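Local structure of probable 2-hydroxyhepta-2,4-diene-1,7-dioate isomerase (Thermus thermophilus, 2DFU) at residues Y104-E109 against G257-R262. The protein probably acts as a metal-dependent isomerase or hydrolase of the fumarylacetoacetate hydrolase family, with 2-hydroxyhepta-2,4-diene-1,7-dioate as its likely isomerase substrate. Residues are numbered along the deposited sequence; the frame is centred on the assembly and turned at random.
Sequences YPFFTE and GPKEER
Where strand 250-259 gives way to the C-terminal tail, Lys259 reaches into the loop that joins strand 102-104 to strand 111-121 and brings its ammonium up to the loop's carbonyls. Lys259 CG lies 3.7 Å from Tyr104 CD1, with the two side chains crossing obliquely. Beyond that the chain bends at chi2 and again at chi4 (57°), the last turn placing NZ among the carbonyl oxygens. Lys259 NZ donates to Pro105 O at 3.0 Å, within that carbonyl's plane, and more weakly to Thr108 O at 2.9 Å; a water that donates to Phe106 O accepts a weak bond from NZ. Glu109 OE2 stays 5.0 Å from Lys259 NZ, close enough that the opposite charges probably attract without touching.

This is the parallel margin of a mixed five-stranded sheet, the short strand 102-104 running beside 250-259, and the pairing frays here. Glu260 N still gives Tyr104 O a firm, nearly straight bond of 2.8 Å, whereas Tyr104 N to Pro258 O is weak. Further along, Phe106, its CG anti to the backbone N (chi1 172°), turns its ring against the tail. Arg262 CA sits over one ring face in a CH-pi contact, 4.0 Å from the centroid, and Arg262 CD packs against Phe106 CZ at 3.5 Å. An alanine in place of Phe106 would probably leave the backbone and CD of Arg262 without this ring to pack on and the tail freer to move. Towards strand 111-121, Thr108 OG1 and Glu109 N are held by the carboxylate of Asp150, and, between them and Phe106, Phe107 packs on Phe216 of the second subunit.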
loop_
_atom_site.group_PDB
_atom_site.type_symbol
_atom_site.label_atom_id
_atom_site.label_comp_id
_atom_site.label_asym_id
_atom_site.label_seq_id
_atom_site.Cartn_x
_atom_site.Cartn_y
_atom_site.Cartn_z
ATOM N N TYR A 104 -2.849 15.913 -14.996
ATOM C CA TYR A 104 -3.375 15.007 -16.009
ATOM C C TYR A 104 -2.095 14.344 -16.525
ATOM O O TYR A 104 -1.277 14.989 -17.178
ATOM C CB TYR A 104 -4.078 15.776 -17.127
ATOM C CG TYR A 104 -4.914 14.872 -17.998
ATOM C CD1 TYR A 104 -4.329 13.834 -18.717
ATOM C CD2 TYR A 104 -6.301 15.015 -18.054
ATOM C CE1 TYR A 104 -5.100 12.954 -19.466
ATOM C CE2 TYR A 104 -7.085 14.141 -18.799
ATOM C CZ TYR A 104 -6.477 13.112 -19.500
ATOM O OH TYR A 104 -7.242 12.225 -20.215
ATOM N N PRO A 105 -1.908 13.048 -16.230
ATOM C CA PRO A 105 -0.730 12.273 -16.627
ATOM C C PRO A 105 -0.391 12.189 -18.105
ATOM O O PRO A 105 -1.254 12.300 -18.972
ATOM C CB PRO A 105 -1.007 10.891 -16.036
ATOM C CG PRO A 105 -1.961 11.168 -14.924
ATOM C CD PRO A 105 -2.873 12.180 -15.543
ATOM N N PHE A 106 0.891 11.973 -18.369
ATOM C CA PHE A 106 1.385 11.849 -19.725
ATOM C C PHE A 106 1.052 10.477 -20.286
ATOM O O PHE A 106 0.800 10.345 -21.480
ATOM C CB PHE A 106 2.902 12.048 -19.753
ATOM C CG PHE A 106 3.525 11.753 -21.090
ATOM C CD1 PHE A 106 3.202 12.518 -22.209
ATOM C CD2 PHE A 106 4.412 10.689 -21.239
ATOM C CE1 PHE A 106 3.752 12.226 -23.458
ATOM C CE2 PHE A 106 4.968 10.389 -22.484
ATOM C CZ PHE A 106 4.636 11.158 -23.595
ATOM N N PHE A 107 1.035 9.466 -19.416
ATOM C CA PHE A 107 0.777 8.083 -19.828
ATOM C C PHE A 107 -0.663 7.709 -20.174
ATOM O O PHE A 107 -0.929 6.581 -20.599
ATOM C CB PHE A 107 1.309 7.112 -18.759
ATOM C CG PHE A 107 0.554 7.160 -17.448
ATOM C CD1 PHE A 107 -0.672 6.508 -17.306
ATOM C CD2 PHE A 107 1.069 7.860 -16.357
ATOM C CE1 PHE A 107 -1.376 6.552 -16.096
ATOM C CE2 PHE A 107 0.374 7.911 -15.148
ATOM C CZ PHE A 107 -0.851 7.255 -15.018
ATOM N N THR A 108 -1.594 8.635 -20.004
ATOM C CA THR A 108 -2.985 8.329 -20.304
ATOM C C THR A 108 -3.676 9.428 -21.091
ATOM O O THR A 108 -3.204 10.560 -21.160
ATOM C CB THR A 108 -3.800 8.091 -19.007
ATOM O OG1 THR A 108 -5.121 7.635 -19.337
ATOM C CG2 THR A 108 -3.912 9.383 -18.204
ATOM N N GLU A 109 -4.801 9.074 -21.690
ATOM C CA GLU A 109 -5.605 10.023 -22.436
ATOM C C GLU A 109 -7.051 9.679 -22.133
ATOM O O GLU A 109 -7.969 10.073 -22.851
ATOM C CB GLU A 109 -5.310 9.910 -23.935
ATOM C CG GLU A 109 -3.888 10.331 -24.277
ATOM C CD GLU A 109 -3.632 10.393 -25.768
ATOM O OE1 GLU A 109 -3.693 9.331 -26.428
ATOM O OE2 GLU A 109 -3.369 11.506 -26.281
ATOM N N GLY A 257 -5.049 19.358 -12.939
ATOM C CA GLY A 257 -4.029 20.276 -13.401
ATOM C C GLY A 257 -3.749 20.100 -14.882
ATOM O O GLY A 257 -4.400 19.285 -15.541
ATOM N N PRO A 258 -2.781 20.855 -15.436
ATOM C CA PRO A 258 -2.388 20.804 -16.852
ATOM C C PRO A 258 -1.855 19.428 -17.226
ATOM O O PRO A 258 -1.337 18.709 -16.370
ATOM C CB PRO A 258 -1.299 21.872 -16.947
ATOM C CG PRO A 258 -1.672 22.841 -15.856
ATOM C CD PRO A 258 -2.033 21.909 -14.727
ATOM N N LYS A 259 -1.970 19.053 -18.499
ATOM C CA LYS A 259 -1.468 17.752 -18.914
ATOM C C LYS A 259 0.047 17.773 -18.839
ATOM O O LYS A 259 0.678 18.739 -19.250
ATOM C CB LYS A 259 -1.887 17.403 -20.346
ATOM C CG LYS A 259 -1.877 15.887 -20.583
ATOM C CD LYS A 259 -1.164 15.499 -21.861
ATOM C CE LYS A 259 -0.817 14.007 -21.874
ATOM N NZ LYS A 259 -1.998 13.122 -21.712
ATOM N N GLU A 260 0.626 16.707 -18.303
ATOM C CA GLU A 260 2.073 16.611 -18.179
ATOM C C GLU A 260 2.672 16.122 -19.495
ATOM O O GLU A 260 1.977 15.536 -20.318
ATOM C CB GLU A 260 2.444 15.641 -17.053
ATOM C CG GLU A 260 1.857 16.014 -15.698
ATOM C CD GLU A 260 2.410 15.165 -14.559
ATOM O OE1 GLU A 260 2.331 13.920 -14.645
ATOM O OE2 GLU A 260 2.922 15.746 -13.573
ATOM N N GLU A 261 3.958 16.374 -19.696
ATOM C CA GLU A 261 4.625 15.928 -20.912
ATOM C C GLU A 261 5.639 14.854 -20.541
ATOM O O GLU A 261 5.703 14.452 -19.383
ATOM C CB GLU A 261 5.266 17.123 -21.630
ATOM C CG GLU A 261 6.099 18.033 -20.743
ATOM C CD GLU A 261 6.363 19.386 -21.389
ATOM O OE1 GLU A 261 6.812 19.414 -22.555
ATOM O OE2 GLU A 261 6.125 20.423 -20.730
ATOM N N ARG A 262 6.409 14.381 -21.519
ATOM C CA ARG A 262 7.447 13.363 -21.292
ATOM C C ARG A 262 8.186 13.519 -19.940
ATOM O O ARG A 262 8.668 14.569 -19.570
ATOM C CB ARG A 262 8.479 13.456 -22.424
ATOM C CG ARG A 262 8.010 12.782 -23.716
ATOM C CD ARG A 262 6.935 13.608 -24.436
ATOM N NE ARG A 262 7.034 13.478 -25.895
ATOM C CZ ARG A 262 6.915 12.252 -26.435
ATOM N NH1 ARG A 262 6.764 11.191 -25.656
ATOM N NH2 ARG A 262 6.884 12.114 -27.763
HETATM O O HOH W 1 -0.456 11.580 -23.758
#